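Local coordinates for protein putative O-acetylhomoserine (Thiol)-lyase (Campylobacter jejuni, PDB 4OC9) that probably uses pyridoxal 5'-phosphate to transfer the aminocarboxypropyl group of O-acetylhomoserine to a sulfur nucleophile, at residues N16-R21 with P26-T31; A91-A96 with I264-D269; R128-D131 with S137-K140; F363-N368 with S374-P379. All blocks are in the same frame, centred on the assembly; numbering follows the deposited sequence.

Contact 1 of 4, residues N16-R21 with P26-T31; sequences NFDTQR and PIYQNT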
loop_
_atom_site.group_PDB
_atom_site.type_symbol
_atom_site.label_atom_id
_atom_site.label_comp_id
_atom_site.label_asym_id
_atom_site.label_seq_id
_atom_site.Cartn_x
_atom_site.Cartn_y
_atom_site.Cartn_z
ATOM N N ASN D 16 -5.847 7.310 19.650
ATOM C CA ASN D 16 -6.644 8.542 20.007
ATOM C C ASN D 16 -7.342 9.274 18.972
ATOM O O ASN D 16 -8.146 10.084 19.347
ATOM C CB ASN D 16 -5.649 9.621 20.507
ATOM C CG ASN D 16 -6.291 10.862 21.037
ATOM O OD1 ASN D 16 -5.947 12.028 20.645
ATOM N ND2 ASN D 16 -7.225 10.651 21.903
ATOM N N PHE D 17 -7.129 8.941 17.716
ATOM C CA PHE D 17 -7.720 9.692 16.612
ATOM C C PHE D 17 -6.888 10.969 16.550
ATOM O O PHE D 17 -6.846 11.753 17.511
ATOM C CB PHE D 17 -9.190 10.075 16.781
ATOM C CG PHE D 17 -10.087 8.913 17.057
ATOM C CD1 PHE D 17 -10.384 8.017 16.067
ATOM C CD2 PHE D 17 -10.681 8.756 18.296
ATOM C CE1 PHE D 17 -11.195 6.929 16.320
ATOM C CE2 PHE D 17 -11.505 7.679 18.558
ATOM C CZ PHE D 17 -11.758 6.757 17.568
ATOM N N ASP D 18 -6.160 11.175 15.470
ATOM C CA ASP D 18 -5.376 12.394 15.376
ATOM C C ASP D 18 -6.332 13.574 15.029
ATOM O O ASP D 18 -7.531 13.545 15.357
ATOM C CB ASP D 18 -4.161 12.226 14.462
ATOM C CG ASP D 18 -3.072 11.347 15.075
ATOM O OD1 ASP D 18 -3.029 11.144 16.307
ATOM O OD2 ASP D 18 -2.218 10.881 14.303
ATOM N N THR D 19 -5.819 14.611 14.404
ATOM C CA THR D 19 -6.627 15.762 14.079
ATOM C C THR D 19 -7.804 15.435 13.155
ATOM O O THR D 19 -8.901 15.953 13.320
ATOM C CB THR D 19 -5.731 16.805 13.383
ATOM O OG1 THR D 19 -4.486 16.924 14.092
ATOM C CG2 THR D 19 -6.420 18.146 13.263
ATOM N N GLN D 20 -7.553 14.561 12.193
ATOM C CA GLN D 20 -8.555 14.171 11.194
ATOM C C GLN D 20 -9.630 13.241 11.698
ATOM O O GLN D 20 -10.669 13.062 11.057
ATOM C CB GLN D 20 -7.851 13.504 10.012
ATOM C CG GLN D 20 -6.772 14.374 9.378
ATOM C CD GLN D 20 -7.315 15.692 8.883
ATOM O OE1 GLN D 20 -8.455 15.788 8.427
ATOM N NE2 GLN D 20 -6.475 16.699 8.886
ATOM N N ARG D 21 -9.358 12.598 12.824
ATOM C CA ARG D 21 -10.305 11.679 13.449
ATOM C C ARG D 21 -10.775 10.515 12.567
ATOM O O ARG D 21 -11.961 10.160 12.545
ATOM C CB ARG D 21 -11.492 12.473 14.050
ATOM C CG ARG D 21 -11.038 13.490 15.094
ATOM C CD ARG D 21 -12.173 14.109 15.870
ATOM N NE ARG D 21 -12.885 13.081 16.636
ATOM C CZ ARG D 21 -12.533 12.640 17.841
ATOM N NH1 ARG D 21 -11.454 13.103 18.439
ATOM N NH2 ARG D 21 -13.267 11.717 18.444
ATOM N N PRO D 26 -4.233 5.620 10.486
ATOM C CA PRO D 26 -3.599 6.009 9.254
ATOM C C PRO D 26 -2.317 5.251 8.998
ATOM O O PRO D 26 -1.650 4.798 9.940
ATOM C CB PRO D 26 -3.266 7.497 9.464
ATOM C CG PRO D 26 -4.022 7.919 10.683
ATOM C CD PRO D 26 -4.224 6.686 11.495
ATOM N N ILE D 27 -1.977 5.137 7.714
ATOM C CA ILE D 27 -0.757 4.451 7.313
ATOM C C ILE D 27 0.329 5.523 7.161
ATOM O O ILE D 27 0.317 6.306 6.192
ATOM C CB ILE D 27 -0.885 3.721 5.977
ATOM C CG1 ILE D 27 -2.077 2.772 5.994
ATOM C CG2 ILE D 27 0.418 3.007 5.679
ATOM C CD1 ILE D 27 -2.379 2.143 4.637
ATOM N N TYR D 28 1.250 5.548 8.118
ATOM C CA TYR D 28 2.345 6.493 8.093
ATOM C C TYR D 28 3.496 5.966 7.206
ATOM O O TYR D 28 4.520 5.507 7.715
ATOM C CB TYR D 28 2.815 6.853 9.516
ATOM C CG TYR D 28 1.758 7.632 10.272
ATOM C CD1 TYR D 28 1.685 9.027 10.160
ATOM C CD2 TYR D 28 0.802 6.991 11.076
ATOM C CE1 TYR D 28 0.714 9.756 10.823
ATOM C CE2 TYR D 28 -0.181 7.719 11.740
ATOM C CZ TYR D 28 -0.201 9.106 11.612
ATOM O OH TYR D 28 -1.145 9.839 12.247
ATOM N N GLN D 29 3.304 6.056 5.880
ATOM C CA GLN D 29 4.298 5.606 4.890
ATOM C C GLN D 29 5.262 6.804 4.937
ATOM O O GLN D 29 5.274 7.707 4.073
ATOM C CB GLN D 29 3.647 5.395 3.518
ATOM C CG GLN D 29 4.589 4.747 2.528
ATOM C CD GLN D 29 4.910 3.341 2.946
ATOM O OE1 GLN D 29 4.022 2.517 3.049
ATOM N NE2 GLN D 29 6.209 3.033 3.091
ATOM N N ASN D 30 6.109 6.764 5.972
ATOM C CA ASN D 30 7.034 7.820 6.284
ATOM C C ASN D 30 8.229 7.380 7.144
ATOM O O ASN D 30 8.092 6.514 8.008
ATOM C CB ASN D 30 6.209 8.736 7.160
ATOM C CG ASN D 30 6.966 9.929 7.644
ATOM O OD1 ASN D 30 7.262 10.867 6.895
ATOM N ND2 ASN D 30 7.192 9.946 8.944
ATOM N N THR D 31 9.378 7.995 6.917
ATOM C CA THR D 31 10.586 7.636 7.662
ATOM C C THR D 31 11.010 8.629 8.694
ATOM O O THR D 31 11.609 8.233 9.696
ATOM C CB THR D 31 11.793 7.421 6.736
ATOM O OG1 THR D 31 11.979 8.567 5.891
ATOM C CG2 THR D 31 11.555 6.231 5.845
#
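The long N-terminal loop between helices 6-9 and 38-45 folds back on itself where the carboxylate of D18 meets the phenol of Y28. The meeting is a single-point one: D18 OD2 comes to 2.5 Å from Y28 OH, while D18 OD1 is turned off to 4.7 Å from the same hydroxyl. The two side chains approach from opposite directions. OD2 arrives at the hydroxyl edge of the ring and stays near the ring plane, but the carboxylate as a whole is twisted by 59° against the phenol. In Y28, CG lies anti to the carbonyl carbon (chi1 -67°), and the ring carries its hydroxyl toward D18, while the main chains stay apart, the nearest CA pair being D18 and P26 at 9.0 Å.

Each side is shaped by tight turns. D18 to R21 form a type I beta turn, with R21 N bonded to D18 O at 3.3 Å, and the carboxylate springs from its first residue. Y28 and Q29 are the centres of successive inverse gamma turns, whose closing bonds are weak. In this fold-type I family the loop belongs to the subunit interface: Q20 of the second subunit packs on both D18 and Y28, and R21 NE bonds N34 O of that subunit. Within the chain, T61 OG1 bonds Y28 N and N59 ND2 bonds Y28 O, anchoring the tyrosine's backbone.

Contact 2 of 4, residues A91-A96 with I264-D269; sequences ALINLA and ITWLRD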
loop_
_atom_site.group_PDB
_atom_site.type_symbol
_atom_site.label_atom_id
_atom_site.label_comp_id
_atom_site.label_asym_id
_atom_site.label_seq_id
_atom_site.Cartn_x
_atom_site.Cartn_y
_atom_site.Cartn_z
ATOM N N ALA D 91 14.833 -11.291 20.542
ATOM C CA ALA D 91 14.520 -11.690 21.921
ATOM C C ALA D 91 15.711 -12.406 22.586
ATOM O O ALA D 91 16.060 -12.120 23.734
ATOM C CB ALA D 91 13.295 -12.552 21.975
ATOM N N LEU D 92 16.354 -13.285 21.837
ATOM C CA LEU D 92 17.509 -14.006 22.334
ATOM C C LEU D 92 18.745 -13.101 22.556
ATOM O O LEU D 92 19.349 -13.088 23.645
ATOM C CB LEU D 92 17.832 -15.163 21.384
ATOM C CG LEU D 92 16.724 -16.238 21.341
ATOM C CD1 LEU D 92 16.915 -17.229 20.199
ATOM C CD2 LEU D 92 16.614 -16.969 22.672
ATOM N N ILE D 93 19.118 -12.330 21.536
ATOM C CA ILE D 93 20.291 -11.442 21.662
ATOM C C ILE D 93 20.070 -10.332 22.661
ATOM O O ILE D 93 21.040 -9.763 23.130
ATOM C CB ILE D 93 20.773 -10.839 20.329
ATOM C CG1 ILE D 93 19.681 -9.935 19.733
ATOM C CG2 ILE D 93 21.205 -11.956 19.384
ATOM C CD1 ILE D 93 20.036 -9.319 18.397
ATOM N N ASN D 94 18.825 -10.029 23.013
ATOM C CA ASN D 94 18.610 -8.960 23.968
ATOM C C ASN D 94 18.928 -9.493 25.356
ATOM O O ASN D 94 19.017 -8.733 26.322
ATOM C CB ASN D 94 17.158 -8.493 23.970
ATOM C CG ASN D 94 16.992 -7.130 24.613
ATOM O OD1 ASN D 94 17.884 -6.278 24.519
ATOM N ND2 ASN D 94 15.826 -6.870 25.155
ATOM N N LEU D 95 19.054 -10.817 25.445
ATOM C CA LEU D 95 19.339 -11.527 26.688
ATOM C C LEU D 95 20.708 -12.202 26.747
ATOM O O LEU D 95 21.332 -12.211 27.804
ATOM C CB LEU D 95 18.281 -12.605 26.901
ATOM C CG LEU D 95 16.842 -12.112 27.058
ATOM C CD1 LEU D 95 15.864 -13.271 27.062
ATOM C CD2 LEU D 95 16.704 -11.257 28.308
ATOM N N ALA D 96 21.169 -12.739 25.621
ATOM C CA ALA D 96 22.457 -13.412 25.565
ATOM C C ALA D 96 23.423 -12.752 24.591
ATOM O O ALA D 96 23.029 -12.229 23.543
ATOM C CB ALA D 96 22.263 -14.854 25.159
ATOM N N ILE D 264 16.383 1.013 21.176
ATOM C CA ILE D 264 17.608 1.826 21.102
ATOM C C ILE D 264 18.867 1.076 20.654
ATOM O O ILE D 264 19.854 1.705 20.260
ATOM C CB ILE D 264 17.888 2.570 22.416
ATOM C CG1 ILE D 264 18.324 1.614 23.532
ATOM C CG2 ILE D 264 16.677 3.409 22.778
ATOM C CD1 ILE D 264 18.705 2.323 24.818
ATOM N N THR D 265 18.827 -0.250 20.711
ATOM C CA THR D 265 19.981 -1.007 20.297
ATOM C C THR D 265 19.751 -1.939 19.100
ATOM O O THR D 265 20.313 -1.698 18.034
ATOM C CB THR D 265 20.562 -1.828 21.464
ATOM O OG1 THR D 265 20.861 -0.965 22.565
ATOM C CG2 THR D 265 21.816 -2.551 21.027
ATOM N N TRP D 266 18.863 -2.925 19.231
ATOM C CA TRP D 266 18.643 -3.872 18.139
ATOM C C TRP D 266 17.939 -3.302 16.893
ATOM O O TRP D 266 18.344 -3.605 15.766
ATOM C CB TRP D 266 18.001 -5.116 18.665
ATOM C CG TRP D 266 18.746 -5.643 19.888
ATOM C CD1 TRP D 266 18.256 -5.752 21.153
ATOM C CD2 TRP D 266 20.131 -5.981 19.976
ATOM N NE1 TRP D 266 19.207 -6.232 21.987
ATOM C CE2 TRP D 266 20.377 -6.368 21.298
ATOM C CE3 TRP D 266 21.180 -6.046 19.048
ATOM C CZ2 TRP D 266 21.650 -6.806 21.744
ATOM C CZ3 TRP D 266 22.437 -6.487 19.485
ATOM C CH2 TRP D 266 22.654 -6.868 20.821
ATOM N N LEU D 267 16.882 -2.528 17.069
ATOM C CA LEU D 267 16.239 -1.928 15.909
ATOM C C LEU D 267 17.150 -0.838 15.356
ATOM O O LEU D 267 17.411 -0.800 14.169
ATOM C CB LEU D 267 14.856 -1.322 16.207
ATOM C CG LEU D 267 13.685 -2.277 16.268
ATOM C CD1 LEU D 267 12.424 -1.620 16.803
ATOM C CD2 LEU D 267 13.455 -2.833 14.864
ATOM N N ARG D 268 17.654 0.009 16.237
ATOM C CA ARG D 268 18.498 1.089 15.790
ATOM C C ARG D 268 19.733 0.677 15.046
ATOM O O ARG D 268 20.062 1.265 14.029
ATOM C CB ARG D 268 18.903 1.968 16.961
ATOM C CG ARG D 268 19.653 3.207 16.520
ATOM C CD ARG D 268 19.862 4.181 17.666
ATOM N NE ARG D 268 20.336 5.491 17.177
ATOM C CZ ARG D 268 20.556 6.569 17.937
ATOM N NH1 ARG D 268 20.366 6.538 19.253
ATOM N NH2 ARG D 268 20.970 7.693 17.374
ATOM N N ASP D 269 20.411 -0.354 15.525
ATOM C CA ASP D 269 21.656 -0.787 14.874
ATOM C C ASP D 269 21.548 -1.967 13.893
ATOM O O ASP D 269 22.338 -2.055 12.975
ATOM C CB ASP D 269 22.710 -1.096 15.961
ATOM C CG ASP D 269 22.972 0.097 16.918
ATOM O OD1 ASP D 269 22.520 1.231 16.651
ATOM O OD2 ASP D 269 23.642 -0.118 17.961
#
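I93 and N94 grip the indole of W266, one over its face and the other at its edge. The polar contact is the hydrogen bond from W266 NE1 to N94 OD1, 2.9 Å long and somewhat bent, with 146° at the hydrogen. N94 OD1 lies at the ring edge, in the indole plane, in front of the N-H. The amide, however, stands nearly perpendicular to the ring (88°), and the donor is tilted from the carbonyl plane. N94 ND2 bonds F258 O, which fixes the amide's rotation.

W266 belongs to helix 257-270, with a wider pi-type turn at 264-267, and its ring reaches across to I93 and N94 at the C-terminal part of helix 84-93. F258 lies on helix 257-270 too, as does R261, whose NH2 bonds N94 O.

The apolar part is a CH-pi contact. I93 CD1 lies 3.8 Å from the centroid of the six-membered ring, closest to W266 CE3 at 3.5 Å. With chi1 at 63°, I93 CG1 runs out over one face of the indole. T265 CG2 covers the opposite face. I93 O comes to 3.3 Å from W266 CZ2, from the same face as I93 CD1, and T119 of the third subunit packs on W266.

Contact 3 of 4, residues R128-D131 with S137-K140; sequences REFD and SLEK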
loop_
_atom_site.group_PDB
_atom_site.type_symbol
_atom_site.label_atom_id
_atom_site.label_comp_id
_atom_site.label_asym_id
_atom_site.label_seq_id
_atom_site.Cartn_x
_atom_site.Cartn_y
_atom_site.Cartn_z
ATOM N N ARG D 128 21.654 -25.000 23.830
ATOM C CA ARG D 128 21.487 -26.260 24.561
ATOM C C ARG D 128 20.040 -26.736 24.512
ATOM O O ARG D 128 19.180 -26.180 25.167
ATOM C CB ARG D 128 21.923 -26.109 26.028
ATOM C CG ARG D 128 23.385 -25.718 26.190
ATOM C CD ARG D 128 23.750 -25.537 27.648
ATOM N NE ARG D 128 25.134 -25.084 27.804
ATOM C CZ ARG D 128 25.695 -24.791 28.972
ATOM N NH1 ARG D 128 24.996 -24.895 30.103
ATOM N NH2 ARG D 128 26.948 -24.380 29.013
ATOM N N GLU D 129 19.828 -27.795 23.742
ATOM C CA GLU D 129 18.551 -28.427 23.559
ATOM C C GLU D 129 18.001 -29.091 24.831
ATOM O O GLU D 129 18.758 -29.499 25.718
ATOM C CB GLU D 129 18.720 -29.548 22.542
ATOM C CG GLU D 129 17.447 -30.267 22.110
ATOM C CD GLU D 129 17.737 -31.503 21.261
ATOM O OE1 GLU D 129 16.852 -32.018 20.523
ATOM O OE2 GLU D 129 18.879 -31.975 21.329
ATOM N N PHE D 130 16.673 -29.144 24.955
ATOM C CA PHE D 130 16.058 -29.808 26.116
ATOM C C PHE D 130 14.753 -30.372 25.589
ATOM O O PHE D 130 14.236 -29.915 24.560
ATOM C CB PHE D 130 15.852 -28.928 27.365
ATOM C CG PHE D 130 14.747 -27.910 27.246
ATOM C CD1 PHE D 130 14.990 -26.653 26.752
ATOM C CD2 PHE D 130 13.458 -28.221 27.689
ATOM C CE1 PHE D 130 13.972 -25.725 26.676
ATOM C CE2 PHE D 130 12.442 -27.295 27.632
ATOM C CZ PHE D 130 12.696 -26.044 27.110
ATOM N N ASP D 131 14.245 -31.378 26.288
ATOM C CA ASP D 131 13.020 -32.039 25.915
ATOM C C ASP D 131 11.841 -31.470 26.732
ATOM O O ASP D 131 11.822 -31.598 27.969
ATOM C CB ASP D 131 13.196 -33.544 26.172
ATOM C CG ASP D 131 11.984 -34.391 25.749
ATOM O OD1 ASP D 131 10.982 -33.890 25.169
ATOM O OD2 ASP D 131 12.056 -35.609 26.009
ATOM N N SER D 137 15.464 -32.616 31.975
ATOM C CA SER D 137 16.478 -32.348 30.951
ATOM C C SER D 137 16.790 -30.846 30.858
ATOM O O SER D 137 17.855 -30.459 30.372
ATOM C CB SER D 137 16.063 -32.866 29.577
ATOM O OG SER D 137 14.907 -32.194 29.085
ATOM N N LEU D 138 15.857 -30.006 31.291
ATOM C CA LEU D 138 16.071 -28.566 31.278
ATOM C C LEU D 138 17.009 -28.166 32.424
ATOM O O LEU D 138 17.971 -27.414 32.198
ATOM C CB LEU D 138 14.750 -27.800 31.335
ATOM C CG LEU D 138 14.824 -26.276 31.421
ATOM C CD1 LEU D 138 15.721 -25.648 30.361
ATOM C CD2 LEU D 138 13.418 -25.701 31.355
ATOM N N GLU D 139 16.739 -28.647 33.638
ATOM C CA GLU D 139 17.602 -28.351 34.824
ATOM C C GLU D 139 19.047 -28.676 34.511
ATOM O O GLU D 139 19.965 -27.948 34.843
ATOM C CB GLU D 139 17.220 -29.246 35.979
ATOM C CG GLU D 139 15.860 -29.016 36.585
ATOM C CD GLU D 139 15.747 -27.897 37.617
ATOM O OE1 GLU D 139 16.674 -27.093 37.684
ATOM O OE2 GLU D 139 14.717 -27.837 38.374
ATOM N N LYS D 140 19.213 -29.832 33.895
ATOM C CA LYS D 140 20.502 -30.357 33.488
ATOM C C LYS D 140 21.383 -29.442 32.639
ATOM O O LYS D 140 22.575 -29.352 32.882
ATOM C CB LYS D 140 20.250 -31.648 32.718
ATOM C CG LYS D 140 21.499 -32.362 32.208
ATOM C CD LYS D 140 21.144 -33.658 31.495
ATOM C CE LYS D 140 22.393 -34.390 31.027
ATOM N NZ LYS D 140 22.062 -35.680 30.359
#
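F130 and D131 meet S137 and L138 in a strand-to-helix contact within a beta-alpha-beta crossover, where strand 126-130 ends and the chain turns into helix 136-141. One hydrogen bond and one CH-pi contact carry it. S137 OG accepts from D131 N at 3.0 Å, with 155° at the hydrogen, and donates to D134 O. One hydroxyl thus joins the strand's exit, the connecting loop and the first turn of the helix. Its chi1 of 64° sets OG between the backbone N and the carbonyl carbon, directed at the strand. The carboxylate of D131 leads away from this bond; its OD1 receives D133 N in an Asx turn that starts the loop.

Next to the polar pair, F130 and L138 lie side by side and point the same way. L138 CD1 stands 4.0 Å from the centroid of the F130 ring, over one face and displaced toward F130 CD1 at 3.8 Å, while L138 CB approaches F130 CD2 to 3.9 Å.

Strand 126-130 is one of the two edge strands of its sheet within the chain, bonded through R128 and F130 to strand 101-105. L138 packs on A103 of strand 101-105 and I149 of strand 146-152, placing the helix against a face of the sheet next to its edge strand.

Contact 4 of 4, residues F363-N368 with S374-P379; sequences FLLAAN and SLIIHP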
loop_
_atom_site.group_PDB
_atom_site.type_symbol
_atom_site.label_atom_id
_atom_site.label_comp_id
_atom_site.label_asym_id
_atom_site.label_seq_id
_atom_site.Cartn_x
_atom_site.Cartn_y
_atom_site.Cartn_z
ATOM N N PHE D 363 -6.263 -27.668 -0.724
ATOM C CA PHE D 363 -5.097 -27.532 0.105
ATOM C C PHE D 363 -4.008 -27.198 -0.907
ATOM O O PHE D 363 -3.755 -27.951 -1.849
ATOM C CB PHE D 363 -4.794 -28.783 0.883
ATOM C CG PHE D 363 -5.713 -29.001 2.047
ATOM C CD1 PHE D 363 -6.963 -29.580 1.889
ATOM C CD2 PHE D 363 -5.300 -28.670 3.321
ATOM C CE1 PHE D 363 -7.776 -29.813 2.985
ATOM C CE2 PHE D 363 -6.132 -28.873 4.395
ATOM C CZ PHE D 363 -7.382 -29.430 4.219
ATOM N N LEU D 364 -3.407 -26.025 -0.741
ATOM C CA LEU D 364 -2.377 -25.577 -1.635
ATOM C C LEU D 364 -1.006 -25.986 -1.141
ATOM O O LEU D 364 -0.629 -25.709 0.000
ATOM C CB LEU D 364 -2.432 -24.052 -1.750
ATOM C CG LEU D 364 -3.761 -23.471 -2.198
ATOM C CD1 LEU D 364 -3.728 -21.971 -2.196
ATOM C CD2 LEU D 364 -4.136 -23.974 -3.576
ATOM N N LEU D 365 -0.252 -26.649 -2.013
ATOM C CA LEU D 365 1.085 -27.090 -1.690
ATOM C C LEU D 365 1.921 -25.820 -1.574
ATOM O O LEU D 365 2.232 -25.177 -2.572
ATOM C CB LEU D 365 1.648 -27.984 -2.784
ATOM C CG LEU D 365 3.079 -28.460 -2.540
ATOM C CD1 LEU D 365 3.167 -29.220 -1.226
ATOM C CD2 LEU D 365 3.517 -29.348 -3.682
ATOM N N ALA D 366 2.285 -25.491 -0.341
ATOM C CA ALA D 366 3.050 -24.316 -0.046
ATOM C C ALA D 366 3.663 -24.373 1.351
ATOM O O ALA D 366 3.325 -25.230 2.173
ATOM C CB ALA D 366 2.139 -23.135 -0.132
ATOM N N ALA D 367 4.553 -23.431 1.614
ATOM C CA ALA D 367 5.232 -23.385 2.878
ATOM C C ALA D 367 4.891 -22.151 3.660
ATOM O O ALA D 367 5.625 -21.164 3.649
ATOM C CB ALA D 367 6.755 -23.459 2.677
ATOM N N ASN D 368 3.810 -22.256 4.397
ATOM C CA ASN D 368 3.329 -21.189 5.249
ATOM C C ASN D 368 2.215 -21.770 6.119
ATOM O O ASN D 368 1.888 -22.944 5.986
ATOM C CB ASN D 368 2.712 -20.104 4.422
ATOM C CG ASN D 368 2.218 -18.956 5.276
ATOM O OD1 ASN D 368 2.791 -18.695 6.336
ATOM N ND2 ASN D 368 1.232 -18.243 4.803
ATOM N N SER D 374 -6.414 -23.066 2.812
ATOM C CA SER D 374 -5.788 -24.245 3.384
ATOM C C SER D 374 -4.485 -24.582 2.673
ATOM O O SER D 374 -4.420 -24.492 1.463
ATOM C CB SER D 374 -6.728 -25.445 3.389
ATOM O OG SER D 374 -7.829 -25.172 4.227
ATOM N N LEU D 375 -3.493 -25.000 3.439
ATOM C CA LEU D 375 -2.191 -25.338 2.888
ATOM C C LEU D 375 -1.675 -26.715 3.305
ATOM O O LEU D 375 -2.056 -27.279 4.347
ATOM C CB LEU D 375 -1.158 -24.332 3.381
ATOM C CG LEU D 375 -1.519 -22.858 3.230
ATOM C CD1 LEU D 375 -0.418 -22.004 3.811
ATOM C CD2 LEU D 375 -1.791 -22.479 1.787
ATOM N N ILE D 376 -0.783 -27.250 2.479
ATOM C CA ILE D 376 -0.211 -28.574 2.732
ATOM C C ILE D 376 1.251 -28.629 2.398
ATOM O O ILE D 376 1.699 -27.947 1.503
ATOM C CB ILE D 376 -0.986 -29.651 1.938
ATOM C CG1 ILE D 376 -0.416 -31.050 2.218
ATOM C CG2 ILE D 376 -0.960 -29.374 0.448
ATOM C CD1 ILE D 376 -1.251 -32.209 1.689
ATOM N N ILE D 377 1.978 -29.446 3.136
ATOM C CA ILE D 377 3.398 -29.648 2.941
ATOM C C ILE D 377 3.917 -30.940 3.583
ATOM O O ILE D 377 3.287 -31.492 4.464
ATOM C CB ILE D 377 4.192 -28.513 3.554
ATOM C CG1 ILE D 377 5.544 -28.472 2.772
ATOM C CG2 ILE D 377 4.162 -28.668 5.112
ATOM C CD1 ILE D 377 6.074 -27.081 2.678
ATOM N N HIS D 378 5.059 -31.419 3.086
ATOM C CA HIS D 378 5.760 -32.632 3.572
ATOM C C HIS D 378 7.066 -32.172 4.248
ATOM O O HIS D 378 8.088 -32.044 3.574
ATOM C CB HIS D 378 6.122 -33.521 2.393
ATOM C CG HIS D 378 6.824 -34.779 2.787
ATOM N ND1 HIS D 378 8.168 -34.822 3.083
ATOM C CD2 HIS D 378 6.368 -36.053 2.889
ATOM C CE1 HIS D 378 8.510 -36.066 3.371
ATOM N NE2 HIS D 378 7.434 -36.833 3.269
ATOM N N PRO D 379 7.045 -31.934 5.569
ATOM C CA PRO D 379 8.192 -31.441 6.373
ATOM C C PRO D 379 9.591 -32.037 6.237
ATOM O O PRO D 379 10.581 -31.290 6.205
ATOM C CB PRO D 379 7.721 -31.649 7.816
ATOM C CG PRO D 379 6.252 -31.541 7.724
ATOM C CD PRO D 379 5.881 -32.199 6.424
#
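L364 and L365 pair in parallel with L375 and I376, and this short ladder is the tight part of the contact. L364 N bonds S374 O at 2.9 Å, I376 N bonds L364 O, and A366 N bonds I376 O at 3.1 Å. CA-H...O contacts fill in between, among them L365 CA to I376 O. At the start of the ladder the F363 ring takes S374 CB over one face, 3.8 Å from its centroid, with L375 O at the ring edge and in its plane. F363 CB also touches I376 CG2 at 3.9 Å. S374 OG points beyond the pair to E409 OE1 and G407 N.

After A366 the chains diverge and the contact thins to a few touches. L375, with CG anti to its carbonyl carbon (chi1 -50°), sends CD1 to 3.3 Å from N368 O and 3.7 Å from N368 CB. I377 CD1 lies 3.4 Å from A366 O and 3.7 Å from A367 CB. A367 is partly exposed where its neighbours are buried.

Other subunits also cover the ladder: N34 ND2 of the third subunit bonds L365 O, and I23 of the fourth packs on L364, A366 and L375. Strand 364-365 is an edge strand of the five-stranded mixed sheet within the chain; strand 375-377 lies between it and antiparallel strand 401-405, with helix 411-422 against F363 and helix 350-359 against I376.

How the contacts relate
Contacts 2 and 4 are the buried ones; contacts 1 and 3 are partly buried. Contact 4 relies on main-chain ladder bonds in the five-stranded sheet, whereas contact 2 joins two helical regions through a single indole. Contact 3 ties an edge strand of the seven-stranded sheet to its following helix, and contact 1 bends a loop back on itself through one oxygen pair. Contact 3 is nested in the long chain loop that contact 2 closes, yet their nearest atoms are about 10 Å apart. Contacts 1, 2 and 4 all touch the third subunit, while no other chain reaches contact 3. Contacts 1 and 3 lie on opposite sides of the chain's centre, their own centres 47 Å apart.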